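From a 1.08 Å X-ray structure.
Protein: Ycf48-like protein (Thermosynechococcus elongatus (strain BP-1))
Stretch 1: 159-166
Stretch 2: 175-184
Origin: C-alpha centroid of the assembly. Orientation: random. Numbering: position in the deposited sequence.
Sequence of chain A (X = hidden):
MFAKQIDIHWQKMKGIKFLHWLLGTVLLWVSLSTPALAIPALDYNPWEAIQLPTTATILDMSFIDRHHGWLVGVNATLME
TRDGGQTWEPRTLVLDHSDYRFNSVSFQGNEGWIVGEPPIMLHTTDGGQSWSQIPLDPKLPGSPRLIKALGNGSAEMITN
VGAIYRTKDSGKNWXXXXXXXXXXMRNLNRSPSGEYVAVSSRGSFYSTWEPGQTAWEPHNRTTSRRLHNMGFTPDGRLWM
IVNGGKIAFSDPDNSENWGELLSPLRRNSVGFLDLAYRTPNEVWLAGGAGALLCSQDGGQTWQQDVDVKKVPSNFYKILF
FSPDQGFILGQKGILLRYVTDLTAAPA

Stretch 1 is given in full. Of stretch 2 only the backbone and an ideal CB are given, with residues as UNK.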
# COMPACT_ATOMS: atom_id res chain seq x y z
N THR A 159 13.75 0.45 -5.05
CA THR A 159 14.23 1.47 -4.12
C THR A 159 13.38 2.71 -4.16
O THR A 159 12.53 2.89 -5.02
CB THR A 159 15.70 1.83 -4.36
OG1 THR A 159 15.79 2.65 -5.52
CG2 THR A 159 16.59 0.58 -4.50
N ASN A 160 13.66 3.62 -3.22
CA ASN A 160 12.89 4.86 -3.12
C ASN A 160 13.03 5.75 -4.35
O ASN A 160 12.17 6.63 -4.53
CB ASN A 160 13.21 5.62 -1.84
CG ASN A 160 14.57 6.10 -1.79
OD1 ASN A 160 15.47 5.56 -2.36
ND2 ASN A 160 14.75 7.18 -1.04
N VAL A 161 14.05 5.54 -5.18
CA VAL A 161 14.25 6.29 -6.39
C VAL A 161 14.02 5.42 -7.62
O VAL A 161 14.41 5.79 -8.74
CB VAL A 161 15.60 7.01 -6.44
CG1 VAL A 161 15.64 8.08 -5.33
CG2 VAL A 161 16.76 6.04 -6.33
N GLY A 162 13.32 4.29 -7.46
CA GLY A 162 12.86 3.54 -8.60
C GLY A 162 13.85 2.59 -9.22
O GLY A 162 13.57 2.06 -10.30
N ALA A 163 14.99 2.30 -8.57
CA ALA A 163 15.84 1.22 -9.09
C ALA A 163 15.17 -0.11 -8.75
O ALA A 163 14.59 -0.26 -7.67
CB ALA A 163 17.24 1.32 -8.48
N ILE A 164 15.18 -1.03 -9.71
CA ILE A 164 14.43 -2.28 -9.61
C ILE A 164 15.40 -3.45 -9.72
O ILE A 164 16.21 -3.49 -10.67
CB ILE A 164 13.36 -2.40 -10.71
CG1 ILE A 164 12.44 -1.18 -10.69
CG2 ILE A 164 12.60 -3.72 -10.57
CD1 ILE A 164 11.34 -1.22 -11.76
N TYR A 165 15.33 -4.38 -8.78
CA TYR A 165 16.20 -5.55 -8.71
C TYR A 165 15.36 -6.80 -8.49
O TYR A 165 14.29 -6.76 -7.89
CB TYR A 165 17.16 -5.42 -7.53
CG TYR A 165 18.08 -4.26 -7.69
CD1 TYR A 165 19.33 -4.41 -8.26
CD2 TYR A 165 17.66 -2.98 -7.30
CE1 TYR A 165 20.15 -3.31 -8.47
CE2 TYR A 165 18.46 -1.89 -7.48
CZ TYR A 165 19.69 -2.07 -8.08
OH TYR A 165 20.48 -0.97 -8.25
N ARG A 166 15.89 -7.93 -8.93
CA ARG A 166 15.26 -9.22 -8.69
C ARG A 166 16.30 -10.21 -8.18
O ARG A 166 17.44 -10.22 -8.62
CB ARG A 166 14.59 -9.77 -9.97
CG ARG A 166 13.68 -10.98 -9.83
CD ARG A 166 13.04 -11.39 -11.19
NE ARG A 166 11.91 -10.52 -11.57
CZ ARG A 166 11.79 -9.92 -12.75
NH1 ARG A 166 12.75 -10.06 -13.66
NH2 ARG A 166 10.72 -9.16 -13.01
N UNK A 175 19.86 -9.13 -9.53
CA UNK A 175 20.04 -8.64 -10.89
C UNK A 175 19.34 -7.30 -11.01
O UNK A 175 18.18 -7.17 -10.62
CB UNK A 175 19.50 -9.64 -11.92
N UNK A 176 20.03 -6.33 -11.56
CA UNK A 176 19.46 -5.03 -11.81
C UNK A 176 18.58 -5.09 -13.04
O UNK A 176 19.01 -5.51 -14.12
CB UNK A 176 20.56 -3.98 -11.97
N UNK A 177 17.33 -4.73 -12.89
CA UNK A 177 16.40 -4.59 -14.00
C UNK A 177 16.30 -3.16 -14.46
O UNK A 177 16.22 -2.92 -15.67
CB UNK A 177 15.01 -5.11 -13.61
N UNK A 178 16.32 -2.21 -13.52
CA UNK A 178 16.31 -0.79 -13.84
C UNK A 178 17.31 -0.12 -12.92
O UNK A 178 17.19 -0.21 -11.70
CB UNK A 178 14.91 -0.18 -13.69
N UNK A 179 18.29 0.58 -13.51
CA UNK A 179 19.27 1.35 -12.75
C UNK A 179 19.14 2.84 -12.98
O UNK A 179 19.85 3.62 -12.32
CB UNK A 179 20.69 0.90 -13.11
N UNK A 180 18.23 3.28 -13.85
CA UNK A 180 18.08 4.71 -14.13
C UNK A 180 17.09 5.26 -13.11
O UNK A 180 15.87 5.05 -13.22
CB UNK A 180 17.61 4.96 -15.56
N UNK A 181 17.62 5.91 -12.09
CA UNK A 181 16.79 6.43 -11.00
C UNK A 181 15.91 7.58 -11.47
O UNK A 181 16.31 8.37 -12.33
CB UNK A 181 17.67 6.89 -9.84
N UNK A 182 14.75 7.73 -10.81
CA UNK A 182 13.71 8.70 -11.18
C UNK A 182 13.33 9.67 -10.06
O UNK A 182 12.22 10.26 -10.10
CB UNK A 182 12.46 7.95 -11.63
N UNK A 183 14.19 9.89 -9.10
CA UNK A 183 13.83 10.77 -7.98
C UNK A 183 12.93 10.06 -7.01
O UNK A 183 12.51 8.91 -7.22
CB UNK A 183 13.15 12.04 -8.48
N UNK A 184 12.72 10.68 -5.86
CA UNK A 184 12.00 10.01 -4.77
C UNK A 184 10.54 9.94 -5.09
O UNK A 184 9.86 10.95 -5.17
CB UNK A 184 12.21 10.73 -3.44

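Position 175 pairs with Arg166 in an antiparallel bridge. Its N donates to Arg166 O (2.8 Å), and its O accepts from Arg166 N (2.9 Å). Its CB lies on the same sheet face as the Arg166 side chain. A polar or acidic side chain would suit that neighbour, and a long aliphatic one could also lie there. The residue is Gln175. It is extended (t, t), and a water joins its OE1 (2.6 Å) to Arg166 NH1 (2.9 Å from the water).

Position 176 is a non-hydrogen-bonded partner of Tyr165. The ideal CB is already 3.6 Å from Tyr165 CE1, so a small residue fits against the ring, and a longer one could pack along it. It is Ala176, whose CB packs against Tyr165 CE1 at 3.6 Å.

Position 177 is at the bulge, where the chain turns a corner. Its N and that of 178 both donate to Ile164 O, at 2.8 and 3.1 Å. Its CB points toward stretch 1, between Ile164 and the Arg166 guanidinium. An aliphatic side chain could cover both; an acidic one could address the charge. The residue is Leu177 (m, t). Its CD1 lies 4.0 Å from Ile164 CG2 and, over one face of the guanidinium, 3.4 Å from Arg166 NH1.

Position 178 pairs with Ile164, and its O accepts from Ile164 N (2.9 Å). The ideal CB is 4.0 Å from Ile164 CG1, so valine, isoleucine or another apolar residue would suit. It is Val178 (t), whose CG2 lies 3.8 Å from Ile164 CD1.

At 179 the CA-to-CB bond points away, and many polar residues would do. Gln179 reaches Tyr165 OH through a water, 2.7 Å from Gln179 OE1 and 2.6 Å from Tyr165 OH.

At 180 the CA-to-CB bond also points away, with nothing of stretch 1 near the CB. Stretch 1 sets little preference; the residue is Glu180.

Position 181 has its CB sideways, 3.6 Å from Val161 O. Small residues suit this spot. Ala181 CB touches Val161 CG2 at 3.8 Å.

Position 182 donates its N to Val161 O (2.9 Å). Its CB is sideways, beside Gly162, which offers bare backbone. A branched aliphatic is one good choice. Ile182 (p, t) places CG1 4.2 Å from Gly162 CA; a CB on Gly162 would clash with that CG1.

Position 183 has phi/psi of 78/170, which calls for glycine. Gly183 O receives a CA-H...O contact from Val161 CA (3.3 Å).

At 184 the CA-to-CB bond runs sideways, near Val161 CG1, so a modest apolar group fits. Val184 (t) brings CG2 4.0 Å from Val161 CG1.

Stretch 2 175-184: QALVQEAIGV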
# COMPACT_ATOMS: atom_id res chain seq x y z
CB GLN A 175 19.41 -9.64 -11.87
CG GLN A 175 19.14 -9.08 -13.31
CD GLN A 175 18.35 -10.07 -14.16
OE1 GLN A 175 17.95 -11.12 -13.66
NE2 GLN A 175 18.05 -9.71 -15.41
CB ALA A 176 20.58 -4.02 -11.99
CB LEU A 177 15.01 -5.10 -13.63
CG LEU A 177 14.97 -6.52 -13.10
CD1 LEU A 177 13.54 -6.86 -12.78
CD2 LEU A 177 15.59 -7.48 -14.03
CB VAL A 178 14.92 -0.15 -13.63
CG1 VAL A 178 14.98 1.38 -13.82
CG2 VAL A 178 13.89 -0.76 -14.58
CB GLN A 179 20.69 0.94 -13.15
CG GLN A 179 20.97 -0.47 -12.77
CD GLN A 179 22.41 -0.86 -12.97
OE1 GLN A 179 23.26 -0.50 -12.17
NE2 GLN A 179 22.68 -1.63 -14.01
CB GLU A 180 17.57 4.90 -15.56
CG GLU A 180 18.49 4.40 -16.61
CD GLU A 180 17.93 3.22 -17.35
OE1 GLU A 180 18.02 3.24 -18.60
OE2 GLU A 180 17.44 2.27 -16.65
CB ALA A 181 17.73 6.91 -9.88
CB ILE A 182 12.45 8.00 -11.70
CG1 ILE A 182 11.84 7.06 -10.65
CG2 ILE A 182 12.78 7.27 -12.99
CD1 ILE A 182 10.42 6.56 -11.03
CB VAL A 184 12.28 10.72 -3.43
CG1 VAL A 184 11.55 9.99 -2.31
CG2 VAL A 184 13.79 10.77 -3.10
O HOH W 1 22.70 -0.80 -9.54
O HOH W 2 15.33 -11.35 -13.53
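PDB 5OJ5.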